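Local coordinates for protein methylocystis parvus OBBP MbnE (Methylocystis parvus OBBP, PDB 5ICQ) that probably binds the copper-chelating peptide methanobactin in the periplasm, as a solute-binding protein of family 5 that serves its transport, at residues G343-F348 against A467-E472; A353-G358 against Q455-L460; A461-L466 against V471-R476. All coordinates share one frame; numbering follows the deposited sequence.

Contact 1: residues G343-F348 against A467-E472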
ATOM      1  N   GLY A 343      12.169 -21.339   8.831  1.00  9.30           N
ATOM      2  CA  GLY A 343      11.405 -20.249   9.412  1.00 10.61           C
ATOM      3  C   GLY A 343      11.287 -20.348  10.917  1.00 13.99           C
ATOM      4  O   GLY A 343      11.209 -19.328  11.603  1.00 16.08           O
ATOM      5  N   MET A 344      11.282 -21.571  11.452  1.00  9.50           N
ATOM      6  CA  MET A 344      11.198 -21.771  12.896  1.00  9.31           C
ATOM      7  C   MET A 344      12.381 -21.184  13.636  1.00 14.19           C
ATOM      8  O   MET A 344      12.296 -20.959  14.848  1.00 17.23           O
ATOM      9  CB  MET A 344      11.138 -23.260  13.224  1.00 15.10           C
ATOM     10  CG  MET A 344       9.870 -23.941  12.813  1.00 22.11           C
ATOM     11  SD  MET A 344      10.005 -25.699  13.197  1.00 17.83           S
ATOM     12  CE  MET A 344       8.392 -26.228  12.617  1.00 22.32           C
ATOM     13  N   MET A 345      13.495 -20.974  12.952  1.00 10.81           N
ATOM     14  CA  MET A 345      14.703 -20.570  13.645  1.00 15.42           C
ATOM     15  C   MET A 345      14.844 -19.062  13.776  1.00 17.41           C
ATOM     16  O   MET A 345      15.745 -18.605  14.484  1.00 16.98           O
ATOM     17  CB  MET A 345      15.922 -21.145  12.934  1.00 11.79           C
ATOM     18  CG  MET A 345      15.923 -22.674  12.869  1.00 11.74           C
ATOM     19  SD  MET A 345      15.836 -23.475  14.493  1.00 15.97           S
ATOM     20  CE  MET A 345      17.348 -22.876  15.255  1.00 15.85           C
ATOM     21  N   PHE A 346      13.982 -18.270  13.143  1.00 13.29           N
ATOM     22  CA  PHE A 346      14.087 -16.822  13.295  1.00  9.20           C
ATOM     23  C   PHE A 346      13.554 -16.410  14.663  1.00 13.49           C
ATOM     24  O   PHE A 346      12.403 -16.697  14.993  1.00 16.08           O
ATOM     25  CB  PHE A 346      13.324 -16.079  12.199  1.00 10.30           C
ATOM     26  CG  PHE A 346      13.405 -14.586  12.350  1.00 15.19           C
ATOM     27  CD1 PHE A 346      14.616 -13.933  12.184  1.00 15.84           C
ATOM     28  CD2 PHE A 346      12.291 -13.846  12.703  1.00 14.82           C
ATOM     29  CE1 PHE A 346      14.717 -12.563  12.349  1.00 15.53           C
ATOM     30  CE2 PHE A 346      12.384 -12.474  12.864  1.00 14.81           C
ATOM     31  CZ  PHE A 346      13.595 -11.836  12.684  1.00 13.62           C
ATOM     32  N   ASP A 347      14.378 -15.712  15.450  1.00 12.91           N
ATOM     33  CA  ASP A 347      14.022 -15.343  16.825  1.00 12.89           C
ATOM     34  C   ASP A 347      13.612 -13.872  16.848  1.00 10.31           C
ATOM     35  O   ASP A 347      14.437 -12.978  17.051  1.00 10.60           O
ATOM     36  CB  ASP A 347      15.188 -15.622  17.769  1.00 17.26           C
ATOM     37  CG  ASP A 347      14.832 -15.370  19.228  1.00 22.50           C
ATOM     38  OD1 ASP A 347      13.818 -14.696  19.496  1.00 14.57           O
ATOM     39  OD2 ASP A 347      15.569 -15.841  20.113  1.00 26.24           O
ATOM     40  N   PHE A 348      12.317 -13.619  16.649  1.00  8.93           N
ATOM     41  CA  PHE A 348      11.858 -12.234  16.584  1.00 13.13           C
ATOM     42  C   PHE A 348      11.974 -11.538  17.933  1.00 11.33           C
ATOM     43  O   PHE A 348      12.312 -10.352  17.998  1.00 13.37           O
ATOM     44  CB  PHE A 348      10.408 -12.153  16.107  1.00  9.22           C
ATOM     45  CG  PHE A 348       9.792 -10.798  16.345  1.00 12.74           C
ATOM     46  CD1 PHE A 348      10.278  -9.687  15.671  1.00 11.01           C
ATOM     47  CD2 PHE A 348       8.758 -10.630  17.261  1.00 12.57           C
ATOM     48  CE1 PHE A 348       9.743  -8.422  15.900  1.00 10.78           C
ATOM     49  CE2 PHE A 348       8.206  -9.361  17.487  1.00 12.62           C
ATOM     50  CZ  PHE A 348       8.709  -8.263  16.803  1.00  8.78           C
ATOM     51  N   ALA A 467      22.910 -21.223  12.331  1.00 11.41           N
ATOM     52  CA  ALA A 467      24.136 -21.953  12.636  1.00 10.57           C
ATOM     53  C   ALA A 467      23.896 -23.026  13.690  1.00 14.66           C
ATOM     54  O   ALA A 467      24.595 -24.048  13.705  1.00 13.82           O
ATOM     55  CB  ALA A 467      25.225 -20.989  13.107  1.00 12.91           C
ATOM     56  N   ARG A 468      22.918 -22.815  14.572  1.00 13.52           N
ATOM     57  CA  ARG A 468      22.636 -23.777  15.635  1.00 20.16           C
ATOM     58  C   ARG A 468      22.049 -25.085  15.117  1.00 24.54           C
ATOM     59  O   ARG A 468      22.093 -26.081  15.842  1.00 20.96           O
ATOM     60  CB  ARG A 468      21.706 -23.158  16.683  1.00 19.12           C
ATOM     61  CG  ARG A 468      22.373 -22.055  17.519  1.00 26.51           C
ATOM     62  CD  ARG A 468      21.378 -21.297  18.391  1.00 36.87           C
ATOM     63  NE  ARG A 468      20.217 -22.111  18.747  1.00 51.95           N
ATOM     64  CZ  ARG A 468      18.978 -21.884  18.320  1.00 60.24           C
ATOM     65  NH1 ARG A 468      18.728 -20.856  17.510  1.00 57.94           N
ATOM     66  NH2 ARG A 468      17.992 -22.684  18.700  1.00 60.27           N
ATOM     67  N   ILE A 469      21.534 -25.127  13.884  1.00 11.96           N
ATOM     68  CA  ILE A 469      21.106 -26.406  13.311  1.00 13.90           C
ATOM     69  C   ILE A 469      22.024 -26.780  12.151  1.00 13.01           C
ATOM     70  O   ILE A 469      21.624 -27.511  11.238  1.00 15.12           O
ATOM     71  CB  ILE A 469      19.629 -26.389  12.866  1.00 16.49           C
ATOM     72  CG1 ILE A 469      19.350 -25.238  11.893  1.00 13.78           C
ATOM     73  CG2 ILE A 469      18.694 -26.329  14.078  1.00 20.43           C
ATOM     74  CD1 ILE A 469      18.015 -25.371  11.173  1.00 13.26           C
ATOM     75  N   GLY A 470      23.263 -26.286  12.180  1.00 14.99           N
ATOM     76  CA  GLY A 470      24.266 -26.727  11.226  1.00 10.60           C
ATOM     77  C   GLY A 470      24.195 -26.103   9.849  1.00 13.90           C
ATOM     78  O   GLY A 470      24.718 -26.684   8.891  1.00 13.01           O
ATOM     79  N   VAL A 471      23.579 -24.933   9.715  1.00 11.12           N
ATOM     80  CA  VAL A 471      23.367 -24.294   8.418  1.00 10.12           C
ATOM     81  C   VAL A 471      24.306 -23.101   8.306  1.00 10.42           C
ATOM     82  O   VAL A 471      24.309 -22.225   9.178  1.00 13.04           O
ATOM     83  CB  VAL A 471      21.902 -23.855   8.241  1.00 11.84           C
ATOM     84  CG1 VAL A 471      21.752 -22.991   6.984  1.00 13.56           C
ATOM     85  CG2 VAL A 471      20.993 -25.079   8.173  1.00 10.64           C
ATOM     86  N   GLU A 472      25.096 -23.066   7.236  1.00 13.58           N
ATOM     87  CA  GLU A 472      26.031 -21.975   6.991  1.00 10.24           C
ATOM     88  C   GLU A 472      25.319 -20.870   6.214  1.00 14.27           C
ATOM     89  O   GLU A 472      24.786 -21.118   5.132  1.00 17.38           O
ATOM     90  CB  GLU A 472      27.243 -22.486   6.217  1.00 15.91           C
ATOM     91  CG  GLU A 472      28.194 -21.388   5.750  1.00 25.20           C
ATOM     92  CD  GLU A 472      29.367 -21.953   4.976  1.00 39.08           C
ATOM     93  OE1 GLU A 472      30.072 -22.828   5.524  1.00 44.41           O
ATOM     94  OE2 GLU A 472      29.568 -21.540   3.817  1.00 42.12           O
TER
HETATM   95  O   HOH W   1      16.449 -19.267  17.013  1.00 32.50           O

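Contact 2: residues A353-G358 against Q455-L460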
ATOM      1  N   ALA A 353      13.642  -6.879  21.105  1.00 15.61           N
ATOM      2  CA  ALA A 353      14.183  -6.320  22.339  1.00 19.51           C
ATOM      3  C   ALA A 353      15.531  -5.646  22.120  1.00 23.56           C
ATOM      4  O   ALA A 353      15.854  -4.674  22.812  1.00 22.11           O
ATOM      5  CB  ALA A 353      14.313  -7.418  23.398  1.00 17.63           C
ATOM      6  N   ASN A 354      16.334  -6.133  21.169  1.00 16.67           N
ATOM      7  CA  ASN A 354      17.696  -5.626  21.043  1.00 16.48           C
ATOM      8  C   ASN A 354      17.836  -4.483  20.051  1.00 18.25           C
ATOM      9  O   ASN A 354      18.768  -3.680  20.182  1.00 20.19           O
ATOM     10  CB  ASN A 354      18.647  -6.763  20.651  1.00 20.29           C
ATOM     11  CG  ASN A 354      19.080  -7.588  21.849  1.00 20.33           C
ATOM     12  OD1 ASN A 354      20.015  -7.220  22.559  1.00 29.84           O
ATOM     13  ND2 ASN A 354      18.384  -8.691  22.096  1.00 18.87           N
ATOM     14  N   TYR A 355      16.964  -4.382  19.051  1.00 14.17           N
ATOM     15  CA  TYR A 355      17.092  -3.298  18.085  1.00  8.48           C
ATOM     16  C   TYR A 355      15.933  -2.318  18.086  1.00 12.56           C
ATOM     17  O   TYR A 355      16.123  -1.165  17.684  1.00 13.97           O
ATOM     18  CB  TYR A 355      17.243  -3.848  16.656  1.00 13.14           C
ATOM     19  CG  TYR A 355      18.551  -4.559  16.421  1.00 13.10           C
ATOM     20  CD1 TYR A 355      19.747  -3.861  16.491  1.00 21.79           C
ATOM     21  CD2 TYR A 355      18.593  -5.915  16.121  1.00 16.95           C
ATOM     22  CE1 TYR A 355      20.951  -4.488  16.282  1.00 25.22           C
ATOM     23  CE2 TYR A 355      19.809  -6.559  15.900  1.00 16.34           C
ATOM     24  CZ  TYR A 355      20.983  -5.831  15.985  1.00 20.99           C
ATOM     25  OH  TYR A 355      22.212  -6.421  15.781  1.00 18.33           O
ATOM     26  N   TYR A 356      14.739  -2.728  18.504  1.00 12.76           N
ATOM     27  CA  TYR A 356      13.558  -1.917  18.221  1.00 15.53           C
ATOM     28  C   TYR A 356      12.815  -1.490  19.477  1.00 16.42           C
ATOM     29  O   TYR A 356      11.649  -1.083  19.385  1.00 12.90           O
ATOM     30  CB  TYR A 356      12.624  -2.665  17.269  1.00 11.07           C
ATOM     31  CG  TYR A 356      13.337  -3.070  15.993  1.00 12.66           C
ATOM     32  CD1 TYR A 356      13.894  -2.112  15.148  1.00 14.22           C
ATOM     33  CD2 TYR A 356      13.457  -4.407  15.640  1.00 13.52           C
ATOM     34  CE1 TYR A 356      14.554  -2.482  13.976  1.00 16.04           C
ATOM     35  CE2 TYR A 356      14.115  -4.787  14.473  1.00 16.29           C
ATOM     36  CZ  TYR A 356      14.659  -3.823  13.650  1.00 17.40           C
ATOM     37  OH  TYR A 356      15.302  -4.214  12.495  1.00 19.18           O
ATOM     38  N   ALA A 357      13.472  -1.561  20.636  1.00 13.16           N
ATOM     39  CA  ALA A 357      12.909  -1.111  21.910  1.00 23.97           C
ATOM     40  C   ALA A 357      11.595  -1.816  22.224  1.00 21.91           C
ATOM     41  O   ALA A 357      10.736  -1.270  22.925  1.00 17.91           O
ATOM     42  CB  ALA A 357      12.729   0.414  21.936  1.00 22.45           C
ATOM     43  N   GLY A 358      11.433  -3.033  21.705  1.00 13.87           N
ATOM     44  CA  GLY A 358      10.224  -3.808  21.931  1.00 12.41           C
ATOM     45  C   GLY A 358       8.972  -3.254  21.289  1.00 16.08           C
ATOM     46  O   GLY A 358       7.868  -3.677  21.641  1.00 16.55           O
ATOM     47  N   GLN A 455      18.869  -4.149   7.431  1.00  9.05           N
ATOM     48  CA  GLN A 455      18.683  -5.499   6.903  1.00 10.31           C
ATOM     49  C   GLN A 455      19.840  -6.411   7.288  1.00 10.03           C
ATOM     50  O   GLN A 455      19.631  -7.589   7.603  1.00 11.10           O
ATOM     51  CB  GLN A 455      18.550  -5.468   5.384  1.00  7.72           C
ATOM     52  CG  GLN A 455      17.201  -4.903   4.905  1.00 11.41           C
ATOM     53  CD  GLN A 455      16.975  -5.185   3.436  1.00 16.08           C
ATOM     54  OE1 GLN A 455      17.839  -5.748   2.768  1.00 12.33           O
ATOM     55  NE2 GLN A 455      15.808  -4.803   2.925  1.00 12.48           N
ATOM     56  N   GLU A 456      21.068  -5.903   7.210  1.00  7.14           N
ATOM     57  CA  GLU A 456      22.225  -6.735   7.525  1.00  6.54           C
ATOM     58  C   GLU A 456      22.174  -7.228   8.968  1.00 10.62           C
ATOM     59  O   GLU A 456      22.472  -8.396   9.243  1.00  9.47           O
ATOM     60  CB  GLU A 456      23.524  -5.967   7.251  1.00 10.76           C
ATOM     61  CG  GLU A 456      24.774  -6.832   7.484  1.00  8.27           C
ATOM     62  CD  GLU A 456      26.085  -6.115   7.198  1.00 22.85           C
ATOM     63  OE1 GLU A 456      27.037  -6.752   6.692  1.00 19.60           O
ATOM     64  OE2 GLU A 456      26.169  -4.904   7.465  1.00 23.03           O
ATOM     65  N   ARG A 457      21.774  -6.366   9.906  1.00 11.59           N
ATOM     66  CA  ARG A 457      21.696  -6.813  11.299  1.00  8.58           C
ATOM     67  C   ARG A 457      20.621  -7.874  11.485  1.00  8.32           C
ATOM     68  O   ARG A 457      20.824  -8.843  12.227  1.00  8.24           O
ATOM     69  CB  ARG A 457      21.410  -5.641  12.235  1.00 12.88           C
ATOM     70  CG  ARG A 457      22.475  -4.574  12.239  1.00 23.38           C
ATOM     71  CD  ARG A 457      22.173  -3.552  13.303  1.00 36.58           C
ATOM     72  NE  ARG A 457      22.285  -2.197  12.788  1.00 47.61           N
ATOM     73  CZ  ARG A 457      23.424  -1.634  12.397  1.00 54.87           C
ATOM     74  NH1 ARG A 457      24.573  -2.305  12.446  1.00 51.36           N
ATOM     75  NH2 ARG A 457      23.411  -0.392  11.946  1.00 59.18           N
ATOM     76  N   LEU A 458      19.464  -7.695  10.838  1.00  7.65           N
ATOM     77  CA  LEU A 458      18.427  -8.725  10.892  1.00  8.67           C
ATOM     78  C   LEU A 458      18.940 -10.043  10.329  1.00 10.32           C
ATOM     79  O   LEU A 458      18.688 -11.116  10.891  1.00  8.81           O
ATOM     80  CB  LEU A 458      17.194  -8.269  10.109  1.00  6.04           C
ATOM     81  CG  LEU A 458      16.366  -7.107  10.648  1.00 17.44           C
ATOM     82  CD1 LEU A 458      15.199  -6.790   9.694  1.00 16.43           C
ATOM     83  CD2 LEU A 458      15.837  -7.475  12.030  1.00 19.16           C
ATOM     84  N   ALA A 459      19.645  -9.985   9.202  1.00  8.75           N
ATOM     85  CA  ALA A 459      20.106 -11.210   8.562  1.00  7.20           C
ATOM     86  C   ALA A 459      21.203 -11.883   9.376  1.00  5.59           C
ATOM     87  O   ALA A 459      21.276 -13.121   9.428  1.00  9.58           O
ATOM     88  CB  ALA A 459      20.591 -10.899   7.141  1.00  8.79           C
ATOM     89  N   LEU A 460      22.069 -11.086  10.013  1.00  5.42           N
ATOM     90  CA  LEU A 460      23.127 -11.649  10.849  1.00  9.80           C
ATOM     91  C   LEU A 460      22.546 -12.343  12.073  1.00 10.32           C
ATOM     92  O   LEU A 460      23.078 -13.362  12.530  1.00  8.06           O
ATOM     93  CB  LEU A 460      24.104 -10.543  11.271  1.00  9.06           C
ATOM     94  CG  LEU A 460      25.017 -10.017  10.156  1.00  9.35           C
ATOM     95  CD1 LEU A 460      25.732  -8.722  10.576  1.00 10.88           C
ATOM     96  CD2 LEU A 460      26.058 -11.099   9.781  1.00  8.15           C
TER
HETATM   97  O   HOH W   2      21.934  -8.762  14.799  1.00  9.96           O

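Contact 3: residues A461-L466 against V471-R476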
ATOM      1  N   ALA A 461      21.475 -11.788  12.642  1.00  7.41           N
ATOM      2  CA  ALA A 461      20.816 -12.471  13.753  1.00 10.96           C
ATOM      3  C   ALA A 461      20.257 -13.811  13.299  1.00 11.40           C
ATOM      4  O   ALA A 461      20.441 -14.840  13.965  1.00  9.81           O
ATOM      5  CB  ALA A 461      19.710 -11.580  14.329  1.00 11.67           C
ATOM      6  N   TYR A 462      19.573 -13.813  12.155  1.00 10.36           N
ATOM      7  CA  TYR A 462      19.032 -15.047  11.599  1.00  8.56           C
ATOM      8  C   TYR A 462      20.142 -16.041  11.294  1.00 10.65           C
ATOM      9  O   TYR A 462      20.012 -17.237  11.587  1.00  9.91           O
ATOM     10  CB  TYR A 462      18.227 -14.713  10.340  1.00  6.03           C
ATOM     11  CG  TYR A 462      17.323 -15.814   9.795  1.00  7.60           C
ATOM     12  CD1 TYR A 462      16.875 -16.858  10.601  1.00  9.39           C
ATOM     13  CD2 TYR A 462      16.892 -15.773   8.463  1.00  8.27           C
ATOM     14  CE1 TYR A 462      16.020 -17.851  10.088  1.00  7.61           C
ATOM     15  CE2 TYR A 462      16.047 -16.740   7.951  1.00 13.72           C
ATOM     16  CZ  TYR A 462      15.622 -17.781   8.762  1.00 10.94           C
ATOM     17  OH  TYR A 462      14.796 -18.747   8.234  1.00 11.73           O
ATOM     18  N   ALA A 463      21.263 -15.561  10.733  1.00  6.64           N
ATOM     19  CA  ALA A 463      22.365 -16.465  10.406  1.00  7.62           C
ATOM     20  C   ALA A 463      22.895 -17.147  11.657  1.00  9.53           C
ATOM     21  O   ALA A 463      23.195 -18.350  11.651  1.00 10.30           O
ATOM     22  CB  ALA A 463      23.491 -15.695   9.708  1.00  9.61           C
ATOM     23  N   SER A 464      23.005 -16.385  12.741  1.00 10.20           N
ATOM     24  CA  SER A 464      23.486 -16.933  14.003  1.00 14.53           C
ATOM     25  C   SER A 464      22.550 -18.015  14.528  1.00 11.23           C
ATOM     26  O   SER A 464      23.001 -19.025  15.078  1.00 12.71           O
ATOM     27  CB  SER A 464      23.638 -15.797  15.018  1.00 21.08           C
ATOM     28  OG  SER A 464      24.166 -16.276  16.236  1.00 35.67           O
ATOM     29  N   SER A 465      21.239 -17.824  14.370  1.00 11.15           N
ATOM     30  CA  SER A 465      20.279 -18.847  14.786  1.00 11.00           C
ATOM     31  C   SER A 465      20.370 -20.099  13.923  1.00 12.80           C
ATOM     32  O   SER A 465      20.301 -21.224  14.437  1.00 12.73           O
ATOM     33  CB  SER A 465      18.861 -18.279  14.725  1.00  9.48           C
ATOM     34  OG  SER A 465      18.679 -17.316  15.747  1.00 16.91           O
ATOM     35  N   LEU A 466      20.485 -19.928  12.605  1.00 11.20           N
ATOM     36  CA  LEU A 466      20.549 -21.082  11.715  1.00 10.79           C
ATOM     37  C   LEU A 466      21.823 -21.882  11.923  1.00 11.27           C
ATOM     38  O   LEU A 466      21.829 -23.100  11.711  1.00 10.38           O
ATOM     39  CB  LEU A 466      20.435 -20.622  10.258  1.00  7.57           C
ATOM     40  CG  LEU A 466      18.988 -20.232   9.906  1.00  8.50           C
ATOM     41  CD1 LEU A 466      18.951 -19.421   8.629  1.00 10.78           C
ATOM     42  CD2 LEU A 466      18.085 -21.478   9.765  1.00 11.02           C
ATOM     43  N   VAL A 471      23.579 -24.933   9.715  1.00 11.12           N
ATOM     44  CA  VAL A 471      23.367 -24.294   8.418  1.00 10.12           C
ATOM     45  C   VAL A 471      24.306 -23.101   8.306  1.00 10.42           C
ATOM     46  O   VAL A 471      24.309 -22.225   9.178  1.00 13.04           O
ATOM     47  CB  VAL A 471      21.902 -23.855   8.241  1.00 11.84           C
ATOM     48  CG1 VAL A 471      21.752 -22.991   6.984  1.00 13.56           C
ATOM     49  CG2 VAL A 471      20.993 -25.079   8.173  1.00 10.64           C
ATOM     50  N   GLU A 472      25.096 -23.066   7.236  1.00 13.58           N
ATOM     51  CA  GLU A 472      26.031 -21.975   6.991  1.00 10.24           C
ATOM     52  C   GLU A 472      25.319 -20.870   6.214  1.00 14.27           C
ATOM     53  O   GLU A 472      24.786 -21.118   5.132  1.00 17.38           O
ATOM     54  CB  GLU A 472      27.243 -22.486   6.217  1.00 15.91           C
ATOM     55  CG  GLU A 472      28.194 -21.388   5.750  1.00 25.20           C
ATOM     56  CD  GLU A 472      29.367 -21.953   4.976  1.00 39.08           C
ATOM     57  OE1 GLU A 472      30.072 -22.828   5.524  1.00 44.41           O
ATOM     58  OE2 GLU A 472      29.568 -21.540   3.817  1.00 42.12           O
ATOM     59  N   VAL A 473      25.292 -19.658   6.766  1.00 11.33           N
ATOM     60  CA  VAL A 473      24.576 -18.544   6.140  1.00  8.54           C
ATOM     61  C   VAL A 473      25.544 -17.385   5.960  1.00 12.77           C
ATOM     62  O   VAL A 473      26.069 -16.854   6.944  1.00 12.56           O
ATOM     63  CB  VAL A 473      23.366 -18.097   6.969  1.00 10.59           C
ATOM     64  CG1 VAL A 473      22.578 -17.018   6.205  1.00 12.20           C
ATOM     65  CG2 VAL A 473      22.470 -19.299   7.332  1.00 10.91           C
ATOM     66  N   ARG A 474      25.763 -16.972   4.718  1.00  9.21           N
ATOM     67  CA  ARG A 474      26.580 -15.802   4.444  1.00  9.44           C
ATOM     68  C   ARG A 474      25.683 -14.591   4.211  1.00 10.98           C
ATOM     69  O   ARG A 474      24.773 -14.640   3.379  1.00 13.67           O
ATOM     70  CB  ARG A 474      27.466 -16.066   3.225  1.00 15.94           C
ATOM     71  CG  ARG A 474      28.309 -17.324   3.400  1.00 28.68           C
ATOM     72  CD  ARG A 474      28.726 -17.958   2.080  1.00 43.15           C
ATOM     73  NE  ARG A 474      27.766 -18.952   1.595  1.00 48.74           N
ATOM     74  CZ  ARG A 474      27.191 -18.909   0.398  1.00 44.15           C
ATOM     75  NH1 ARG A 474      27.474 -17.922  -0.441  1.00 48.08           N
ATOM     76  NH2 ARG A 474      26.340 -19.854   0.030  1.00 36.64           N
ATOM     77  N   VAL A 475      25.939 -13.509   4.941  1.00  8.15           N
ATOM     78  CA  VAL A 475      25.162 -12.277   4.807  1.00  6.70           C
ATOM     79  C   VAL A 475      26.009 -11.301   4.005  1.00 15.33           C
ATOM     80  O   VAL A 475      27.110 -10.932   4.438  1.00 15.39           O
ATOM     81  CB  VAL A 475      24.785 -11.693   6.180  1.00  8.43           C
ATOM     82  CG1 VAL A 475      24.030 -10.354   6.032  1.00  9.69           C
ATOM     83  CG2 VAL A 475      23.941 -12.692   6.959  1.00  6.49           C
ATOM     84  N   ARG A 476      25.529 -10.890   2.830  1.00 10.22           N
ATOM     85  CA  ARG A 476      26.318  -9.998   1.982  1.00 13.09           C
ATOM     86  C   ARG A 476      25.544  -8.732   1.651  1.00 14.91           C
ATOM     87  O   ARG A 476      24.485  -8.782   1.010  1.00  9.51           O
ATOM     88  CB  ARG A 476      26.788 -10.698   0.703  1.00 20.10           C
ATOM     89  CG  ARG A 476      27.698 -11.903   0.973  1.00 36.82           C
ATOM     90  CD  ARG A 476      28.819 -11.618   1.999  1.00 46.93           C
ATOM     91  NE  ARG A 476      29.561 -12.839   2.359  1.00 46.36           N
ATOM     92  CZ  ARG A 476      29.997 -13.163   3.578  1.00 44.09           C
ATOM     93  NH1 ARG A 476      29.771 -12.361   4.629  1.00 37.12           N
ATOM     94  NH2 ARG A 476      30.642 -14.310   3.752  1.00 36.33           N
TER

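Contact 1: residues G343-F348 against A467-E472
R468 and I469 meet one side chain, M345, where helix 453-467 runs out into a Schellman motif. M345 lies in the turn that joins helix 336-343 to helix 348-355. The Schellman motif is the turn between the helix and the second strand of a beta-alpha-beta unit, made of strand 442-450, helix 453-467 and strand 472-477 of the mixed sheet.

The second segment starts at A467, whose carbonyl takes the N-H of G470 as the helix closes. R468 comes next and reaches across to the methionine. Its chain bends at chi3 (27°), and the guanidinium lands beside the M345 methyl. The M345 CE atom lies 3.3 Å from R468 NH1 and 3.5 Å from R468 NH2, an oblique approach. A water ties the same arginine to the backbone of the turn. It donates to M345 O at 2.7 Å and accepts from R468 NH1 at 2.8 Å. The guanidinium thus reaches a backbone carbonyl through the water, while the M345 methyl packs against the guanidinium itself.

I469 makes the apolar half of the contact and is buried. Its CD1 packs on M345 CG at 3.8 Å. The methionine is folded, with chi2 and chi3 both near -60°, and this bend brings its sulfur and methyl to the isoleucine. I469 CG2 lies 3.9 Å from M345 CE and 4.1 Å from M345 SD. A421 of helix 415-427 also touches M345. G470 follows with positive phi (80°) as the C-prime residue. At V471 the backbone N-H donates to the L466 carbonyl, the second bond of the Schellman motif.

Contact 2: residues A353-G358 against Q455-L460
Y355 and R457 make the larger of two van der Waals contacts here. The R457 chain lies against the phenol, and its CD comes 3.4 Å from Y355 CE1. R457 CB lies 3.7 Å from Y355 OH. The approach is oblique, and the ring and guanidinium planes are 32° apart. The turn about the R457 CG-CD bond (chi3 -132°) carries the guanidinium on past the ring, which leaves the aliphatic CD to do the touching.

The second packing pair is Y356 with L458. The methyl L458 CD2 sits at the edge of the Y356 ring, near its plane, and 3.3 Å from Y356 OH. L458 CG is 3.6 Å from that same oxygen. The two side chains cross at about a right angle. One face of the Y356 ring carries Y355 CB, 3.7 Å above its centre.

These pairs join the end region of helix 348-355 and the loop that follows it to the first turns of helix 453-467, the helix of a beta-alpha-beta unit in this solute-binding protein.

Polar links complete the contact. A water bridges Y355 and the helix backbone, lying 2.6 Å from Y355 OH and donating to R457 O at 2.8 Å. It sits at the edge of the Y355 ring, in its plane. A phenylalanine here would remove the hydroxyl and would probably leave the water held at R457 O without its second partner and R457 CB with less to pack on. Y356 OH is hydrogen-bonded to D454 OD1, just before the segment.

Contact 3: residues A461-L466 against V471-R476
A463 and L466 face V471, V473 and V475 across the second half of a beta-alpha-beta unit, made of strand 442-450, helix 453-467 and strand 472-477. The helix runs nearly antiparallel to the returning strand, at 167°, with the axes of the two segments 7.6 Å apart at their closest. Strand 472-477 pairs in parallel with strand 442-450. V471, V473 and V475, at alternate positions along the chain, all point to the helix, which therefore packs on that face of the sheet.

Apolar packing carries most of the contact. The small A463 lets the backbones come close. Its CB meets V473 CB at 3.6 Å. The same methyl reaches V475 CG2 at 4.1 Å. V473 is shared between two helix residues. Its CG1 stands anti to the backbone N (chi1 -175°) and turns to A463. Its CG2 turns to L466, lying 3.8 Å from both CB and CD1 of that leucine. L466 and V471 also meet through their CB atoms. The leucine has a further partner within the helix, since its CD1 sits over the centre of one face of the Y462 ring, a CH-pi arrangement. F342 of helix 336-343 touches both L466 and V471.

One backbone hydrogen bond crosses the contact and is part of the Schellman motif that ends the helix. V471 N donates to L466 O at 3.2 Å, with an angle of 154° at the hydrogen. The donor stands above the carbonyl plane, and V471 CB lies 3.6 Å from the same L466 O.

From the N terminus, helix 336-343 leads into 343-348, the first half of contact 1. Helix 348-355 follows and brings 353-358 into contact 2. The chain then passes through helix 415-427 and strand 442-450 and enters helix 453-467. Its start closes contact 2, a loop nested inside the wider one that contact 1 closes at 467-472. Contact 3 comes in series after contact 2 and closes the short turn between helix 453-467 and strand 472-477. It shares V471 and E472 with contact 1. Contacts 1 and 3 touch, their centres 7 Å apart. Helix 453-467 and the turn after it thus tie the 343-358 region to strand 472-477 of the mixed sheet.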